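Local structure of serine--tRNA ligase (Pyrococcus horikoshii, 2DQ0) at residues Q307-R312 / H401-T406; R184-L189 / K294-V299. The protein probably catalyses the ATP-dependent attachment of serine to tRNA(Ser), and also to tRNA(Sec), working as a class II aminoacyl-tRNA synthetase homodimer. One frame throughout, in Å; residues are numbered along the deposited sequence.

Interaction 1 of 2, residues Q307-R312 / H401-T406; sequences QFVYSR and HTLNST. With SSA (5'-O-(N-(L-seryl)-sulfamoyl)adenosine), chain G.
Val-309 and Leu-403 face each other at the middle of an antiparallel strand pair, 307-311 against 401-406. Leu-403 O accepts the N-H of Val-309 at 2.8 Å, while Leu-403 N returns a bond of the same length to Val-309 O; their side chains, on the same face as Gln-307 and Ser-405, meet CB to CB at 4.1 Å. The same two-bond exchange links Gln-307 with Ser-405 and Ser-311 with His-401, six backbone bonds in all. Between them lie the non-hydrogen-bonded pairs Phe-308 with Asn-404 and Tyr-310 with Thr-402, bridged by CA-H...O contacts such as Asn-404 CA to Gln-307 O at 3.1 Å.

Side chains divide between the two faces of the sheet. On that of Phe-308, CG stands anti to the backbone N (chi1 -169°), and the ring lies with one face over Leu-403 O, 3.5 Å above the plane and offset toward the rim. Its CZ approaches Thr-402 CB at 4.0 Å and its CD2 meets Asn-404 CB obliquely, with ring and amide planes 26° apart. On the other face, Ser-405 OG bonds to Thr-406 O within its own strand.

Two helices sandwich the pair: 254-259 covers Phe-308 and Asn-404, and 316-333 covers Gln-307 and Leu-403. Strand 401-406 then runs into the ligand pocket. Asn-404 OD1 lies 3.1 Å from CB of the seryl-adenylate analogue, and Thr-406 OG1 donates to the serine hydroxyl OG at 2.8 Å while also bonding to Ser-373 N. An antiparallel sheet flanked by helices, with the aminoacyl-adenylate held on it, is the hallmark of the class II synthetase catalytic core.

Interaction 2 of 2, residues R184-L189 / K294-V299; sequences RFYYLL and KGIFRV. With SSA (5'-O-(N-(L-seryl)-sulfamoyl)adenosine), chain G; SO4 (sulfate ion), chain C; SO4 (sulfate ion), chain D.
Arg-184 lays its side chain alongside that of Arg-298, both pointing the same way. Its CD packs on Arg-298 O at 3.4 Å and its NH2 on Arg-298 CD, the guanidinium planes 44° apart. A bend at chi3 (-66°) turns the guanidinium toward a sulfate, probably from the crystallisation liquor, which takes NE on O2 and NH1 on O4, both at 2.9 Å; NH1 also bonds to Glu-285 O. Arg-298 NH1 bonds to O4 of a second sulfate at 3.2 Å. In the crystal the sulfates, and Glu-285 through a long, weak ion pair with Arg-298, would probably offset some of the like charge. An alanine at Arg-184 is likely to leave Glu-285 O without its guanidinium partner and open a gap beside the CD of Arg-298.

Tyr-186 then turns its ring across two hydrophobic partners: Ile-296 CG2 sits over one face in a CH-pi contact, 4.2 Å from the centroid and 15° off the normal, whereas Val-299 meets the edge, CG2 to CE1 at 3.7 Å. The phenol OH bonds to Gln-301 O. Leu-188 CD1 reaches Ile-296 CG2 at 4.0 Å, while its backbone joins a strand of the second subunit.

No hydrogen bond joins the two segments, yet the packing backs a loop that reads the adenine: Val-299 N donates to N1 of the seryl-adenylate analogue at 3.0 Å, and N6 donates to Val-299 O. This pairing of backbone amide and carbonyl with N1 and N6 is the adenine-binding arrangement of class II synthetases, made by the motif 2 loop, between strands 273-282 and 301-311.

In the fold
Both contacts hold the same ligand, yet grip opposite ends of it. The centre of interaction 1 is about 10 Å from the centre of the chain, deep in the catalytic sheet, and its residues meet the seryl moiety; that of interaction 2 is about 23 Å from it, where a loop joins a segment that adjoins the second subunit and meets the adenine. The two contacts do not touch. Strand 301-311 connects them: it follows the adenine-binding loop and supplies residues 307-311 of interaction 1. Chemistry follows place. Interaction 1 depends on regular backbone hydrogen bonds, whereas interaction 2 has none between its segments, joining an apolar cluster to partly exposed arginines that meet sulfate.

Interaction 1 of 2, residues Q307-R312 / H401-T406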
ATOM      1  N   GLN A 307     -11.314  13.430  -4.692  1.00 45.32           N
ATOM      2  CA  GLN A 307     -11.395  14.886  -4.855  1.00 44.17           C
ATOM      3  C   GLN A 307     -11.131  15.513  -3.492  1.00 44.11           C
ATOM      4  O   GLN A 307     -11.729  15.100  -2.494  1.00 44.57           O
ATOM      5  CB  GLN A 307     -12.804  15.346  -5.259  1.00 45.01           C
ATOM      6  CG  GLN A 307     -13.351  14.910  -6.606  1.00 44.62           C
ATOM      7  CD  GLN A 307     -14.793  15.357  -6.762  1.00 50.68           C
ATOM      8  OE1 GLN A 307     -15.736  14.555  -6.670  1.00 49.11           O
ATOM      9  NE2 GLN A 307     -14.976  16.651  -6.965  1.00 51.32           N
ATOM     10  N   PHE A 308     -10.252  16.507  -3.431  1.00 43.55           N
ATOM     11  CA  PHE A 308     -10.012  17.186  -2.160  1.00 43.30           C
ATOM     12  C   PHE A 308      -9.924  18.674  -2.441  1.00 50.70           C
ATOM     13  O   PHE A 308      -9.286  19.098  -3.415  1.00 44.20           O
ATOM     14  CB  PHE A 308      -8.745  16.687  -1.502  1.00 43.69           C
ATOM     15  CG  PHE A 308      -8.573  17.150  -0.076  1.00 49.88           C
ATOM     16  CD1 PHE A 308      -8.134  18.453   0.210  1.00 39.26           C
ATOM     17  CD2 PHE A 308      -8.792  16.261   0.985  1.00 43.61           C
ATOM     18  CE1 PHE A 308      -7.910  18.852   1.529  1.00 47.07           C
ATOM     19  CE2 PHE A 308      -8.573  16.647   2.305  1.00 48.57           C
ATOM     20  CZ  PHE A 308      -8.128  17.948   2.585  1.00 47.46           C
ATOM     21  N   VAL A 309     -10.566  19.453  -1.566  1.00 52.72           N
ATOM     22  CA  VAL A 309     -10.674  20.901  -1.692  1.00 41.69           C
ATOM     23  C   VAL A 309     -10.351  21.746  -0.463  1.00 49.13           C
ATOM     24  O   VAL A 309     -10.776  21.453   0.665  1.00 40.64           O
ATOM     25  CB  VAL A 309     -12.107  21.280  -2.132  1.00 42.36           C
ATOM     26  CG1 VAL A 309     -12.288  22.785  -2.134  1.00 45.17           C
ATOM     27  CG2 VAL A 309     -12.385  20.720  -3.510  1.00 40.31           C
ATOM     28  N   TYR A 310      -9.593  22.813  -0.707  1.00 54.50           N
ATOM     29  CA  TYR A 310      -9.237  23.784   0.321  1.00 50.97           C
ATOM     30  C   TYR A 310      -9.921  25.031  -0.187  1.00 54.94           C
ATOM     31  O   TYR A 310      -9.611  25.486  -1.283  1.00 53.74           O
ATOM     32  CB  TYR A 310      -7.742  24.076   0.349  1.00 48.24           C
ATOM     33  CG  TYR A 310      -6.845  22.991   0.881  1.00 48.63           C
ATOM     34  CD1 TYR A 310      -6.491  21.894   0.091  1.00 48.05           C
ATOM     35  CD2 TYR A 310      -6.282  23.096   2.151  1.00 49.30           C
ATOM     36  CE1 TYR A 310      -5.587  20.936   0.555  1.00 42.86           C
ATOM     37  CE2 TYR A 310      -5.375  22.138   2.624  1.00 46.68           C
ATOM     38  CZ  TYR A 310      -5.033  21.064   1.819  1.00 47.63           C
ATOM     39  OH  TYR A 310      -4.128  20.129   2.278  1.00 50.27           O
ATOM     40  N   SER A 311     -10.856  25.580   0.580  1.00 59.60           N
ATOM     41  CA  SER A 311     -11.535  26.798   0.145  1.00 66.11           C
ATOM     42  C   SER A 311     -11.681  27.830   1.268  1.00 69.54           C
ATOM     43  O   SER A 311     -11.304  27.593   2.428  1.00 65.83           O
ATOM     44  CB  SER A 311     -12.930  26.478  -0.413  1.00 67.50           C
ATOM     45  OG  SER A 311     -13.879  26.330   0.632  1.00 59.86           O
ATOM     46  N   ARG A 312     -12.215  28.989   0.903  1.00 67.75           N
ATOM     47  CA  ARG A 312     -12.465  30.034   1.879  1.00 65.34           C
ATOM     48  C   ARG A 312     -13.729  29.559   2.576  1.00 59.76           C
ATOM     49  O   ARG A 312     -14.614  28.985   1.947  1.00 57.41           O
ATOM     50  CB  ARG A 312     -12.767  31.359   1.180  1.00 70.37           C
ATOM     51  CG  ARG A 312     -11.727  31.777   0.179  1.00 77.25           C
ATOM     52  CD  ARG A 312     -12.203  32.921  -0.708  1.00 78.63           C
ATOM     53  NE  ARG A 312     -11.048  33.683  -1.161  1.00 76.60           N
ATOM     54  CZ  ARG A 312     -10.346  34.495  -0.374  1.00 74.01           C
ATOM     55  NH1 ARG A 312     -10.700  34.667   0.899  1.00 61.23           N
ATOM     56  NH2 ARG A 312      -9.256  35.090  -0.844  1.00 69.40           N
ATOM     57  N   HIS A 401     -11.275  25.937   4.884  1.00 50.55           N
ATOM     58  CA  HIS A 401     -12.284  24.895   4.992  1.00 54.70           C
ATOM     59  C   HIS A 401     -11.792  23.776   4.094  1.00 51.79           C
ATOM     60  O   HIS A 401     -11.188  24.032   3.055  1.00 53.66           O
ATOM     61  CB  HIS A 401     -13.664  25.379   4.546  1.00 49.33           C
ATOM     62  CG  HIS A 401     -14.465  25.997   5.647  1.00 56.29           C
ATOM     63  ND1 HIS A 401     -15.820  26.238   5.538  1.00 49.04           N
ATOM     64  CD2 HIS A 401     -14.107  26.397   6.894  1.00 55.11           C
ATOM     65  CE1 HIS A 401     -16.260  26.753   6.674  1.00 55.76           C
ATOM     66  NE2 HIS A 401     -15.243  26.859   7.513  1.00 51.77           N
ATOM     67  N   THR A 402     -11.999  22.538   4.509  1.00 51.79           N
ATOM     68  CA  THR A 402     -11.568  21.422   3.684  1.00 49.30           C
ATOM     69  C   THR A 402     -12.763  20.591   3.294  1.00 44.98           C
ATOM     70  O   THR A 402     -13.731  20.475   4.044  1.00 40.97           O
ATOM     71  CB  THR A 402     -10.546  20.506   4.413  1.00 48.30           C
ATOM     72  OG1 THR A 402     -11.154  19.914   5.569  1.00 58.64           O
ATOM     73  CG2 THR A 402      -9.340  21.299   4.834  1.00 44.51           C
ATOM     74  N   LEU A 403     -12.696  20.032   2.097  1.00 43.67           N
ATOM     75  CA  LEU A 403     -13.747  19.160   1.616  1.00 51.55           C
ATOM     76  C   LEU A 403     -13.129  17.969   0.891  1.00 51.66           C
ATOM     77  O   LEU A 403     -11.983  18.031   0.432  1.00 52.70           O
ATOM     78  CB  LEU A 403     -14.690  19.907   0.672  1.00 54.15           C
ATOM     79  CG  LEU A 403     -15.576  20.970   1.317  1.00 53.45           C
ATOM     80  CD1 LEU A 403     -14.828  22.299   1.391  1.00 44.70           C
ATOM     81  CD2 LEU A 403     -16.825  21.121   0.490  1.00 46.12           C
ATOM     82  N   ASN A 404     -13.873  16.869   0.825  1.00 47.98           N
ATOM     83  CA  ASN A 404     -13.399  15.695   0.108  1.00 46.91           C
ATOM     84  C   ASN A 404     -14.587  14.941  -0.444  1.00 42.94           C
ATOM     85  O   ASN A 404     -15.716  15.046   0.048  1.00 37.50           O
ATOM     86  CB  ASN A 404     -12.545  14.791   1.009  1.00 45.96           C
ATOM     87  CG  ASN A 404     -13.343  14.131   2.107  1.00 47.40           C
ATOM     88  OD1 ASN A 404     -14.100  13.196   1.862  1.00 55.29           O
ATOM     89  ND2 ASN A 404     -13.173  14.610   3.326  1.00 50.44           N
ATOM     90  N   SER A 405     -14.332  14.200  -1.500  1.00 40.68           N
ATOM     91  CA  SER A 405     -15.379  13.432  -2.119  1.00 38.68           C
ATOM     92  C   SER A 405     -14.805  12.385  -3.023  1.00 42.56           C
ATOM     93  O   SER A 405     -13.815  12.593  -3.732  1.00 38.38           O
ATOM     94  CB  SER A 405     -16.295  14.337  -2.935  1.00 41.22           C
ATOM     95  OG  SER A 405     -17.295  13.598  -3.617  1.00 31.87           O
ATOM     96  N   THR A 406     -15.445  11.239  -2.993  1.00 43.54           N
ATOM     97  CA  THR A 406     -15.034  10.166  -3.857  1.00 43.90           C
ATOM     98  C   THR A 406     -15.273  10.643  -5.282  1.00 42.80           C
ATOM     99  O   THR A 406     -16.254  11.341  -5.544  1.00 40.92           O
ATOM    100  CB  THR A 406     -15.933   8.932  -3.655  1.00 42.14           C
ATOM    101  OG1 THR A 406     -16.082   8.676  -2.258  1.00 38.09           O
ATOM    102  CG2 THR A 406     -15.342   7.711  -4.356  1.00 37.77           C
TER
HETATM  103  N10 SSA G1001     -12.259  10.405   1.736  1.00 26.83           N
HETATM  104  CA  SSA G1001     -13.697  10.080   1.735  1.00 44.84           C
HETATM  105  CB  SSA G1001     -14.328  10.416   0.411  1.00 47.08           C
HETATM  106  OG  SSA G1001     -13.931   9.513  -0.626  1.00 42.65           O
HETATM  107  C9  SSA G1001     -13.985   8.610   2.016  1.00 38.24           C
HETATM  108  O9  SSA G1001     -13.075   7.788   2.086  1.00 45.87           O
HETATM  109  N8  SSA G1001     -15.267   8.273   2.200  1.00 39.90           N
HETATM  110  S1  SSA G1001     -15.673   6.738   2.450  1.00 38.54           S
HETATM  111  O1S SSA G1001     -15.017   6.361   3.694  1.00 31.52           O
HETATM  112  O2S SSA G1001     -17.126   6.685   2.341  1.00 40.15           O
HETATM  113  O5' SSA G1001     -15.003   5.972   1.257  1.00 39.49           O
HETATM  114  C5' SSA G1001     -15.327   6.338  -0.070  1.00 45.06           C
HETATM  115  C4' SSA G1001     -15.803   5.167  -0.870  1.00 42.79           C
HETATM  116  O4' SSA G1001     -14.774   4.163  -0.967  1.00 43.31           O
HETATM  117  C3' SSA G1001     -17.010   4.398  -0.369  1.00 52.63           C
HETATM  118  O3' SSA G1001     -18.191   5.111  -0.674  1.00 47.76           O
HETATM  119  C2' SSA G1001     -16.888   3.156  -1.233  1.00 48.39           C
HETATM  120  O2' SSA G1001     -17.231   3.352  -2.584  1.00 42.93           O
HETATM  121  C1' SSA G1001     -15.381   2.887  -1.118  1.00 46.46           C
HETATM  122  N9  SSA G1001     -15.002   2.100   0.052  1.00 38.09           N
HETATM  123  C8  SSA G1001     -14.904   2.486   1.379  1.00 30.46           C
HETATM  124  N7  SSA G1001     -14.536   1.520   2.180  1.00 35.65           N
HETATM  125  C5  SSA G1001     -14.384   0.424   1.335  1.00 39.02           C
HETATM  126  C6  SSA G1001     -14.020  -0.928   1.570  1.00 38.33           C
HETATM  127  N6  SSA G1001     -13.730  -1.403   2.778  1.00 46.55           N
HETATM  128  N1  SSA G1001     -13.947  -1.772   0.496  1.00 42.79           N
HETATM  129  C2  SSA G1001     -14.232  -1.281  -0.730  1.00 36.62           C
HETATM  130  N3  SSA G1001     -14.594  -0.023  -1.073  1.00 44.26           N
HETATM  131  C4  SSA G1001     -14.663   0.776   0.017  1.00 32.52           C

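Interaction 2 of 2, residues R184-L189 / K294-V299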
ATOM      1  N   ARG A 184     -11.276 -11.257   2.880  1.00 44.28           N
ATOM      2  CA  ARG A 184     -11.507  -9.915   2.361  1.00 42.11           C
ATOM      3  C   ARG A 184     -10.321  -9.250   1.626  1.00 40.28           C
ATOM      4  O   ARG A 184     -10.206  -8.031   1.573  1.00 43.70           O
ATOM      5  CB  ARG A 184     -12.086  -9.028   3.466  1.00 38.17           C
ATOM      6  CG  ARG A 184     -13.438  -9.585   3.957  1.00 39.42           C
ATOM      7  CD  ARG A 184     -14.327  -8.613   4.759  1.00 32.42           C
ATOM      8  NE  ARG A 184     -13.712  -8.271   6.024  1.00 37.66           N
ATOM      9  CZ  ARG A 184     -14.188  -7.366   6.869  1.00 53.14           C
ATOM     10  NH1 ARG A 184     -13.534  -7.126   8.006  1.00 39.90           N
ATOM     11  NH2 ARG A 184     -15.309  -6.708   6.573  1.00 54.63           N
ATOM     12  N   PHE A 185      -9.446 -10.096   1.081  1.00 38.25           N
ATOM     13  CA  PHE A 185      -8.336  -9.704   0.214  1.00 37.24           C
ATOM     14  C   PHE A 185      -8.674 -10.462  -1.081  1.00 34.95           C
ATOM     15  O   PHE A 185      -9.495 -11.362  -1.068  1.00 42.55           O
ATOM     16  CB  PHE A 185      -6.994 -10.200   0.731  1.00 41.06           C
ATOM     17  CG  PHE A 185      -6.355  -9.283   1.715  1.00 43.69           C
ATOM     18  CD1 PHE A 185      -6.409  -9.551   3.074  1.00 35.10           C
ATOM     19  CD2 PHE A 185      -5.700  -8.139   1.281  1.00 30.66           C
ATOM     20  CE1 PHE A 185      -5.815  -8.697   3.981  1.00 35.21           C
ATOM     21  CE2 PHE A 185      -5.103  -7.280   2.186  1.00 31.62           C
ATOM     22  CZ  PHE A 185      -5.159  -7.558   3.543  1.00 35.97           C
ATOM     23  N   TYR A 186      -8.045 -10.134  -2.191  1.00 34.14           N
ATOM     24  CA  TYR A 186      -8.357 -10.829  -3.427  1.00 32.58           C
ATOM     25  C   TYR A 186      -7.279 -10.648  -4.498  1.00 35.66           C
ATOM     26  O   TYR A 186      -6.420  -9.776  -4.371  1.00 32.73           O
ATOM     27  CB  TYR A 186      -9.636 -10.249  -3.993  1.00 40.13           C
ATOM     28  CG  TYR A 186      -9.529  -8.755  -4.089  1.00 33.97           C
ATOM     29  CD1 TYR A 186      -9.937  -7.953  -3.026  1.00 39.11           C
ATOM     30  CD2 TYR A 186      -8.911  -8.140  -5.185  1.00 41.02           C
ATOM     31  CE1 TYR A 186      -9.734  -6.586  -3.040  1.00 41.21           C
ATOM     32  CE2 TYR A 186      -8.700  -6.747  -5.212  1.00 31.89           C
ATOM     33  CZ  TYR A 186      -9.121  -5.981  -4.130  1.00 37.97           C
ATOM     34  OH  TYR A 186      -8.974  -4.613  -4.115  1.00 45.23           O
ATOM     35  N   TYR A 187      -7.324 -11.496  -5.531  1.00 27.86           N
ATOM     36  CA  TYR A 187      -6.456 -11.339  -6.695  1.00 24.34           C
ATOM     37  C   TYR A 187      -7.533 -10.941  -7.708  1.00 35.14           C
ATOM     38  O   TYR A 187      -8.597 -11.567  -7.768  1.00 34.47           O
ATOM     39  CB  TYR A 187      -5.805 -12.645  -7.209  1.00 27.99           C
ATOM     40  CG  TYR A 187      -4.641 -13.177  -6.415  1.00 35.99           C
ATOM     41  CD1 TYR A 187      -4.853 -13.957  -5.272  1.00 38.86           C
ATOM     42  CD2 TYR A 187      -3.323 -12.898  -6.796  1.00 37.29           C
ATOM     43  CE1 TYR A 187      -3.800 -14.439  -4.535  1.00 39.53           C
ATOM     44  CE2 TYR A 187      -2.249 -13.384  -6.058  1.00 36.73           C
ATOM     45  CZ  TYR A 187      -2.499 -14.154  -4.928  1.00 40.29           C
ATOM     46  OH  TYR A 187      -1.465 -14.659  -4.185  1.00 42.50           O
ATOM     47  N   LEU A 188      -7.280  -9.887  -8.469  1.00 31.59           N
ATOM     48  CA  LEU A 188      -8.204  -9.455  -9.504  1.00 34.23           C
ATOM     49  C   LEU A 188      -7.502  -9.892 -10.819  1.00 44.78           C
ATOM     50  O   LEU A 188      -6.267  -9.775 -10.955  1.00 37.94           O
ATOM     51  CB  LEU A 188      -8.374  -7.952  -9.416  1.00 33.96           C
ATOM     52  CG  LEU A 188      -9.758  -7.343  -9.253  1.00 44.98           C
ATOM     53  CD1 LEU A 188     -10.584  -8.033  -8.155  1.00 44.53           C
ATOM     54  CD2 LEU A 188      -9.543  -5.877  -8.939  1.00 25.23           C
ATOM     55  N   LEU A 189      -8.279 -10.418 -11.766  1.00 43.16           N
ATOM     56  CA  LEU A 189      -7.721 -10.938 -13.013  1.00 40.07           C
ATOM     57  C   LEU A 189      -8.292 -10.398 -14.317  1.00 41.39           C
ATOM     58  O   LEU A 189      -9.361  -9.775 -14.349  1.00 41.98           O
ATOM     59  CB  LEU A 189      -7.868 -12.462 -13.041  1.00 29.72           C
ATOM     60  CG  LEU A 189      -7.459 -13.255 -11.797  1.00 40.76           C
ATOM     61  CD1 LEU A 189      -8.122 -14.618 -11.834  1.00 27.83           C
ATOM     62  CD2 LEU A 189      -5.944 -13.416 -11.729  1.00 34.36           C
ATOM     63  N   LYS A 294     -19.762 -11.018  -0.371  1.00 99.26           N
ATOM     64  CA  LYS A 294     -18.458 -11.712  -0.296  1.00 89.75           C
ATOM     65  C   LYS A 294     -17.342 -11.505  -1.325  1.00 76.91           C
ATOM     66  O   LYS A 294     -16.347 -12.245  -1.320  1.00 72.32           O
ATOM     67  CB  LYS A 294     -18.698 -13.225  -0.156  1.00 92.01           C
ATOM     68  CG  LYS A 294     -20.162 -13.641  -0.192  1.00 90.26           C
ATOM     69  CD  LYS A 294     -20.828 -13.314  -1.528  1.00 92.71           C
ATOM     70  CE  LYS A 294     -22.351 -13.371  -1.406  1.00 94.30           C
ATOM     71  NZ  LYS A 294     -23.042 -12.986  -2.662  1.00 90.61           N
ATOM     72  N   GLY A 295     -17.480 -10.503  -2.180  1.00 66.26           N
ATOM     73  CA  GLY A 295     -16.449 -10.264  -3.173  1.00 55.65           C
ATOM     74  C   GLY A 295     -15.550  -9.056  -2.952  1.00 49.69           C
ATOM     75  O   GLY A 295     -14.665  -9.077  -2.108  1.00 49.72           O
ATOM     76  N   ILE A 296     -15.773  -7.994  -3.717  1.00 42.44           N
ATOM     77  CA  ILE A 296     -14.947  -6.802  -3.604  1.00 40.59           C
ATOM     78  C   ILE A 296     -15.713  -5.557  -3.195  1.00 44.76           C
ATOM     79  O   ILE A 296     -15.315  -4.426  -3.495  1.00 46.33           O
ATOM     80  CB  ILE A 296     -14.217  -6.515  -4.922  1.00 30.93           C
ATOM     81  CG1 ILE A 296     -15.226  -6.240  -6.042  1.00 33.79           C
ATOM     82  CG2 ILE A 296     -13.315  -7.665  -5.264  1.00 24.14           C
ATOM     83  CD1 ILE A 296     -14.575  -5.968  -7.428  1.00 26.93           C
ATOM     84  N   PHE A 297     -16.821  -5.770  -2.505  1.00 44.77           N
ATOM     85  CA  PHE A 297     -17.632  -4.659  -2.048  1.00 45.20           C
ATOM     86  C   PHE A 297     -17.035  -4.016  -0.794  1.00 44.88           C
ATOM     87  O   PHE A 297     -17.014  -2.797  -0.656  1.00 35.43           O
ATOM     88  CB  PHE A 297     -19.035  -5.144  -1.722  1.00 42.38           C
ATOM     89  CG  PHE A 297     -19.956  -4.048  -1.339  1.00 43.09           C
ATOM     90  CD1 PHE A 297     -20.472  -3.184  -2.317  1.00 41.98           C
ATOM     91  CD2 PHE A 297     -20.266  -3.815   0.005  1.00 44.55           C
ATOM     92  CE1 PHE A 297     -21.281  -2.094  -1.963  1.00 38.70           C
ATOM     93  CE2 PHE A 297     -21.082  -2.721   0.374  1.00 43.90           C
ATOM     94  CZ  PHE A 297     -21.587  -1.859  -0.625  1.00 44.37           C
ATOM     95  N   ARG A 298     -16.583  -4.849   0.132  1.00 38.92           N
ATOM     96  CA  ARG A 298     -16.011  -4.362   1.373  1.00 45.24           C
ATOM     97  C   ARG A 298     -14.777  -5.210   1.678  1.00 47.17           C
ATOM     98  O   ARG A 298     -14.856  -6.294   2.263  1.00 44.93           O
ATOM     99  CB  ARG A 298     -17.051  -4.453   2.507  1.00 44.87           C
ATOM    100  CG  ARG A 298     -16.487  -4.121   3.872  1.00 46.95           C
ATOM    101  CD  ARG A 298     -17.513  -4.309   4.962  1.00 47.77           C
ATOM    102  NE  ARG A 298     -18.417  -3.177   5.040  1.00 61.40           N
ATOM    103  CZ  ARG A 298     -19.708  -3.225   4.731  1.00 73.19           C
ATOM    104  NH1 ARG A 298     -20.257  -4.362   4.318  1.00 62.94           N
ATOM    105  NH2 ARG A 298     -20.451  -2.132   4.849  1.00 72.12           N
ATOM    106  N   VAL A 299     -13.628  -4.690   1.278  1.00 38.89           N
ATOM    107  CA  VAL A 299     -12.393  -5.400   1.448  1.00 31.50           C
ATOM    108  C   VAL A 299     -11.333  -4.575   2.158  1.00 38.36           C
ATOM    109  O   VAL A 299     -11.535  -3.406   2.499  1.00 33.04           O
ATOM    110  CB  VAL A 299     -11.875  -5.802   0.086  1.00 38.12           C
ATOM    111  CG1 VAL A 299     -12.759  -6.891  -0.496  1.00 35.18           C
ATOM    112  CG2 VAL A 299     -11.905  -4.568  -0.847  1.00 32.68           C
TER
HETATM  113  N10 SSA G1001     -12.259  10.405   1.736  1.00 26.83           N
HETATM  114  CA  SSA G1001     -13.697  10.080   1.735  1.00 44.84           C
HETATM  115  CB  SSA G1001     -14.328  10.416   0.411  1.00 47.08           C
HETATM  116  OG  SSA G1001     -13.931   9.513  -0.626  1.00 42.65           O
HETATM  117  C9  SSA G1001     -13.985   8.610   2.016  1.00 38.24           C
HETATM  118  O9  SSA G1001     -13.075   7.788   2.086  1.00 45.87           O
HETATM  119  N8  SSA G1001     -15.267   8.273   2.200  1.00 39.90           N
HETATM  120  S1  SSA G1001     -15.673   6.738   2.450  1.00 38.54           S
HETATM  121  O1S SSA G1001     -15.017   6.361   3.694  1.00 31.52           O
HETATM  122  O2S SSA G1001     -17.126   6.685   2.341  1.00 40.15           O
HETATM  123  O5' SSA G1001     -15.003   5.972   1.257  1.00 39.49           O
HETATM  124  C5' SSA G1001     -15.327   6.338  -0.070  1.00 45.06           C
HETATM  125  C4' SSA G1001     -15.803   5.167  -0.870  1.00 42.79           C
HETATM  126  O4' SSA G1001     -14.774   4.163  -0.967  1.00 43.31           O
HETATM  127  C3' SSA G1001     -17.010   4.398  -0.369  1.00 52.63           C
HETATM  128  O3' SSA G1001     -18.191   5.111  -0.674  1.00 47.76           O
HETATM  129  C2' SSA G1001     -16.888   3.156  -1.233  1.00 48.39           C
HETATM  130  O2' SSA G1001     -17.231   3.352  -2.584  1.00 42.93           O
HETATM  131  C1' SSA G1001     -15.381   2.887  -1.118  1.00 46.46           C
HETATM  132  N9  SSA G1001     -15.002   2.100   0.052  1.00 38.09           N
HETATM  133  C8  SSA G1001     -14.904   2.486   1.379  1.00 30.46           C
HETATM  134  N7  SSA G1001     -14.536   1.520   2.180  1.00 35.65           N
HETATM  135  C5  SSA G1001     -14.384   0.424   1.335  1.00 39.02           C
HETATM  136  C6  SSA G1001     -14.020  -0.928   1.570  1.00 38.33           C
HETATM  137  N6  SSA G1001     -13.730  -1.403   2.778  1.00 46.55           N
HETATM  138  N1  SSA G1001     -13.947  -1.772   0.496  1.00 42.79           N
HETATM  139  C2  SSA G1001     -14.232  -1.281  -0.730  1.00 36.62           C
HETATM  140  N3  SSA G1001     -14.594  -0.023  -1.073  1.00 44.26           N
HETATM  141  C4  SSA G1001     -14.663   0.776   0.017  1.00 32.52           C
HETATM  142  S   SO4 C2001     -11.288 -10.045   8.433  1.00 71.31           S
HETATM  143  O1  SO4 C2001      -9.899 -10.483   8.667  1.00 78.92           O
HETATM  144  O2  SO4 C2001     -11.469  -9.786   6.998  1.00 71.50           O
HETATM  145  O3  SO4 C2001     -12.227 -11.103   8.859  1.00 82.69           O
HETATM  146  O4  SO4 C2001     -11.551  -8.815   9.207  1.00 65.89           O
HETATM  147  S   SO4 D2003     -23.139  -6.053   3.677  1.00107.50           S
HETATM  148  O1  SO4 D2003     -21.718  -6.219   3.310  1.00107.80           O
HETATM  149  O2  SO4 D2003     -23.971  -6.531   2.557  1.00105.08           O
HETATM  150  O3  SO4 D2003     -23.470  -6.822   4.896  1.00107.30           O
HETATM  151  O4  SO4 D2003     -23.395  -4.625   3.939  1.00108.24           O